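Local coordinates for nigritoxine (Vibrio nigripulchritudo, PDB 5M41), which acts as a bacterial toxin that is active against crustaceans and insects, at residues L331-A343 against L392-P404. Sequence-based numbering, arbitrary orientation.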
loop_
_atom_site.group_PDB
_atom_site.type_symbol
_atom_site.label_atom_id
_atom_site.label_comp_id
_atom_site.label_asym_id
_atom_site.label_seq_id
_atom_site.Cartn_x
_atom_site.Cartn_y
_atom_site.Cartn_z
ATOM N N LEU A 331 6.572 -6.654 -0.165
ATOM C CA LEU A 331 5.508 -7.296 -0.905
ATOM C C LEU A 331 4.359 -6.297 -0.985
ATOM O O LEU A 331 3.682 -6.021 0.022
ATOM C CB LEU A 331 5.093 -8.623 -0.259
ATOM C CG LEU A 331 3.745 -9.269 -0.617
ATOM C CD1 LEU A 331 3.640 -9.624 -2.090
ATOM C CD2 LEU A 331 3.545 -10.510 0.231
ATOM N N SER A 332 4.157 -5.742 -2.175
ATOM C CA SER A 332 3.110 -4.751 -2.400
ATOM C C SER A 332 1.829 -5.438 -2.802
ATOM O O SER A 332 1.834 -6.264 -3.696
ATOM C CB SER A 332 3.494 -3.776 -3.525
ATOM O OG SER A 332 4.537 -2.903 -3.123
ATOM N N LEU A 333 0.735 -5.086 -2.142
ATOM C CA LEU A 333 -0.576 -5.513 -2.566
ATOM C C LEU A 333 -1.295 -4.229 -2.909
ATOM O O LEU A 333 -1.656 -3.437 -2.021
ATOM C CB LEU A 333 -1.258 -6.293 -1.449
ATOM C CG LEU A 333 -0.511 -7.563 -1.014
ATOM C CD1 LEU A 333 -1.072 -8.078 0.296
ATOM C CD2 LEU A 333 -0.597 -8.640 -2.092
ATOM N N ALA A 334 -1.444 -3.998 -4.209
ATOM C CA ALA A 334 -1.935 -2.729 -4.720
ATOM C C ALA A 334 -3.237 -2.955 -5.431
ATOM O O ALA A 334 -3.314 -3.783 -6.328
ATOM C CB ALA A 334 -0.925 -2.113 -5.674
ATOM N N ALA A 335 -4.262 -2.208 -5.034
ATOM C CA ALA A 335 -5.518 -2.199 -5.752
ATOM C C ALA A 335 -5.288 -1.695 -7.176
ATOM O O ALA A 335 -4.360 -0.908 -7.447
ATOM C CB ALA A 335 -6.528 -1.333 -5.044
ATOM N N ILE A 336 -6.126 -2.183 -8.078
ATOM C CA ILE A 336 -6.050 -1.869 -9.504
ATOM C C ILE A 336 -7.480 -1.527 -9.977
ATOM O O ILE A 336 -8.423 -2.212 -9.596
ATOM C CB ILE A 336 -5.466 -3.085 -10.289
ATOM C CG1 ILE A 336 -3.957 -3.296 -9.987
ATOM C CG2 ILE A 336 -5.711 -2.973 -11.788
ATOM C CD1 ILE A 336 -3.049 -2.118 -10.341
ATOM N N PRO A 337 -7.647 -0.471 -10.798
ATOM C CA PRO A 337 -8.995 -0.105 -11.258
ATOM C C PRO A 337 -9.777 -1.308 -11.786
ATOM O O PRO A 337 -9.244 -2.124 -12.554
ATOM C CB PRO A 337 -8.730 0.889 -12.395
ATOM C CG PRO A 337 -7.377 1.438 -12.129
ATOM C CD PRO A 337 -6.602 0.379 -11.398
ATOM N N GLY A 338 -11.014 -1.444 -11.325
ATOM C CA GLY A 338 -11.862 -2.528 -11.778
ATOM C C GLY A 338 -11.994 -3.639 -10.761
ATOM O O GLY A 338 -12.360 -4.746 -11.112
ATOM N N GLY A 339 -11.672 -3.350 -9.505
ATOM C CA GLY A 339 -11.790 -4.350 -8.452
ATOM C C GLY A 339 -10.736 -5.438 -8.495
ATOM O O GLY A 339 -10.996 -6.562 -8.075
ATOM N N LYS A 340 -9.551 -5.107 -8.999
ATOM C CA LYS A 340 -8.435 -6.046 -9.005
ATOM C C LYS A 340 -7.376 -5.654 -7.972
ATOM O O LYS A 340 -7.423 -4.539 -7.419
ATOM C CB LYS A 340 -7.814 -6.142 -10.396
ATOM C CG LYS A 340 -8.705 -6.841 -11.421
ATOM C CD LYS A 340 -8.212 -6.594 -12.841
ATOM C CE LYS A 340 -9.171 -7.177 -13.886
ATOM N NZ LYS A 340 -9.309 -8.661 -13.762
ATOM N N ILE A 341 -6.453 -6.581 -7.705
ATOM C CA ILE A 341 -5.285 -6.344 -6.849
ATOM C C ILE A 341 -4.076 -6.969 -7.523
ATOM O O ILE A 341 -4.147 -8.089 -8.005
ATOM C CB ILE A 341 -5.426 -6.976 -5.442
ATOM C CG1 ILE A 341 -6.406 -6.174 -4.606
ATOM C CG2 ILE A 341 -4.088 -6.933 -4.694
ATOM C CD1 ILE A 341 -6.588 -6.712 -3.195
ATOM N N VAL A 342 -2.971 -6.233 -7.576
ATOM C CA VAL A 342 -1.720 -6.800 -8.052
ATOM C C VAL A 342 -0.797 -7.067 -6.853
ATOM O O VAL A 342 -0.682 -6.225 -5.952
ATOM C CB VAL A 342 -1.056 -5.914 -9.142
ATOM C CG1 VAL A 342 -0.606 -4.572 -8.585
ATOM C CG2 VAL A 342 0.097 -6.642 -9.827
ATOM N N ALA A 343 -0.193 -8.254 -6.819
ATOM C CA ALA A 343 0.907 -8.524 -5.894
ATOM C C ALA A 343 2.192 -8.372 -6.681
ATOM O O ALA A 343 2.287 -8.842 -7.826
ATOM C CB ALA A 343 0.816 -9.926 -5.318
ATOM N N LEU A 392 -7.823 -5.214 3.215
ATOM C CA LEU A 392 -7.541 -4.597 1.927
ATOM C C LEU A 392 -8.451 -5.119 0.818
ATOM O O LEU A 392 -8.998 -4.334 0.024
ATOM C CB LEU A 392 -6.056 -4.761 1.538
ATOM C CG LEU A 392 -5.678 -4.230 0.143
ATOM C CD1 LEU A 392 -5.993 -2.746 -0.022
ATOM C CD2 LEU A 392 -4.213 -4.510 -0.167
ATOM N N VAL A 393 -8.585 -6.437 0.743
ATOM C CA VAL A 393 -9.417 -7.054 -0.279
ATOM C C VAL A 393 -10.867 -6.553 -0.152
ATOM O O VAL A 393 -11.497 -6.203 -1.150
ATOM C CB VAL A 393 -9.368 -8.597 -0.236
ATOM C CG1 VAL A 393 -10.531 -9.193 -1.018
ATOM C CG2 VAL A 393 -8.061 -9.106 -0.804
ATOM N N SER A 394 -11.384 -6.471 1.067
ATOM C CA SER A 394 -12.766 -6.003 1.233
ATOM C C SER A 394 -12.991 -4.587 0.704
ATOM O O SER A 394 -14.091 -4.271 0.245
ATOM C CB SER A 394 -13.234 -6.095 2.686
ATOM O OG SER A 394 -12.618 -5.101 3.492
ATOM N N VAL A 395 -11.978 -3.725 0.771
ATOM C CA VAL A 395 -12.155 -2.365 0.233
ATOM C C VAL A 395 -11.685 -2.220 -1.224
ATOM O O VAL A 395 -12.137 -1.314 -1.927
ATOM C CB VAL A 395 -11.573 -1.250 1.144
ATOM C CG1 VAL A 395 -12.289 -1.219 2.499
ATOM C CG2 VAL A 395 -10.070 -1.417 1.318
ATOM N N ALA A 396 -10.802 -3.104 -1.692
ATOM C CA ALA A 396 -10.431 -3.107 -3.124
ATOM C C ALA A 396 -11.493 -3.812 -3.969
ATOM O O ALA A 396 -11.611 -3.572 -5.171
ATOM C CB ALA A 396 -9.086 -3.765 -3.341
ATOM N N SER A 397 -12.256 -4.666 -3.297
ATOM C CA SER A 397 -13.272 -5.544 -3.857
ATOM C C SER A 397 -13.971 -5.087 -5.137
ATOM O O SER A 397 -14.079 -5.845 -6.114
ATOM C CB SER A 397 -14.330 -5.804 -2.789
ATOM O OG SER A 397 -15.431 -6.407 -3.392
ATOM N N SER A 398 -14.479 -3.868 -5.125
ATOM C CA SER A 398 -15.238 -3.395 -6.260
ATOM C C SER A 398 -14.963 -1.904 -6.454
ATOM O O SER A 398 -15.882 -1.113 -6.681
ATOM C CB SER A 398 -16.718 -3.650 -6.002
ATOM O OG SER A 398 -17.105 -2.940 -4.833
ATOM N N SER A 399 -13.685 -1.543 -6.342
ATOM C CA SER A 399 -13.214 -0.176 -6.547
ATOM C C SER A 399 -13.024 0.144 -8.037
ATOM O O SER A 399 -12.217 -0.489 -8.717
ATOM C CB SER A 399 -11.884 0.025 -5.837
ATOM O OG SER A 399 -11.383 1.323 -6.080
ATOM N N ALA A 400 -13.751 1.144 -8.517
ATOM C CA ALA A 400 -13.563 1.678 -9.865
ATOM C C ALA A 400 -12.146 2.227 -10.062
ATOM O O ALA A 400 -11.529 1.988 -11.087
ATOM C CB ALA A 400 -14.606 2.745 -10.170
ATOM N N SER A 401 -11.630 2.917 -9.051
ATOM C CA SER A 401 -10.376 3.680 -9.158
ATOM C C SER A 401 -9.109 2.909 -8.759
ATOM O O SER A 401 -7.999 3.312 -9.106
ATOM C CB SER A 401 -10.487 4.938 -8.297
ATOM O OG SER A 401 -10.814 4.596 -6.940
ATOM N N GLY A 402 -9.273 1.806 -8.031
ATOM C CA GLY A 402 -8.128 1.089 -7.443
ATOM C C GLY A 402 -7.483 1.968 -6.367
ATOM O O GLY A 402 -6.276 1.893 -6.107
ATOM N N ARG A 403 -8.295 2.811 -5.746
ATOM C CA ARG A 403 -7.775 3.814 -4.828
ATOM C C ARG A 403 -8.732 4.010 -3.664
ATOM O O ARG A 403 -9.410 5.019 -3.569
ATOM C CB ARG A 403 -7.544 5.117 -5.574
ATOM C CG ARG A 403 -6.784 6.145 -4.774
ATOM C CD ARG A 403 -6.409 7.304 -5.668
ATOM N NE ARG A 403 -5.568 8.200 -4.900
ATOM C CZ ARG A 403 -4.245 8.265 -5.025
ATOM N NH1 ARG A 403 -3.629 7.498 -5.923
ATOM N NH2 ARG A 403 -3.552 9.107 -4.260
ATOM N N PRO A 404 -8.809 3.021 -2.780
ATOM C CA PRO A 404 -9.750 3.148 -1.685
ATOM C C PRO A 404 -9.393 4.289 -0.722
ATOM O O PRO A 404 -10.273 4.793 -0.016
ATOM C CB PRO A 404 -9.626 1.804 -0.961
ATOM C CG PRO A 404 -9.009 0.892 -1.941
ATOM C CD PRO A 404 -8.089 1.741 -2.743
HETATM O O HOH W 1 -4.433 1.563 -8.253
HETATM O O HOH W 2 -9.645 -2.415 -6.928
#
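I341 and A335 meet A396 at the turn end of an antiparallel beta-hairpin, strands 328-336 and 340-348, where the last turn of helix 386-396 and the loop after it close over one sheet face. The tight part begins with apolar packing. A396 CB lies 3.8 Å from I341 CG1 and 3.9 Å from A335 CB, one methyl shared between two neighbouring strands. I341 carries CG1 beside its backbone N (chi1 -74°) and extends it (chi2 -179°), which brings CD1 to 3.7 Å from V393 CG2, the two side chains crossing at about a right angle. Farther from the turn, L392 CD2 packs on L333 CB, and helix 302-319 adds contacts to L333 and V393.

At the turn, backbone contacts replace methyl packing, and the fit stays close. G339, at positive phi, lets the chains close up: its CA lies 3.4 Å from A396 O in a CA-H...O contact. G402, also at positive phi, packs its CA 3.7 Å from I336 C. One water donates to both A335 O and G402 O, bridging carbonyls of two buried residues.

The looser side is formed by the partly exposed P337, G338, S399 and S401. P337 sets CB 3.3 Å from A400 O and turns CG toward S401 O. S399 OG, accepting from G402 N in an ST motif, helps shape this loop. S399 O receives two N-H groups of the hairpin turn: G338 N at 3.0 Å, in the carbonyl plane, and G339 N, also at 3.0 Å but tilted 34° from it.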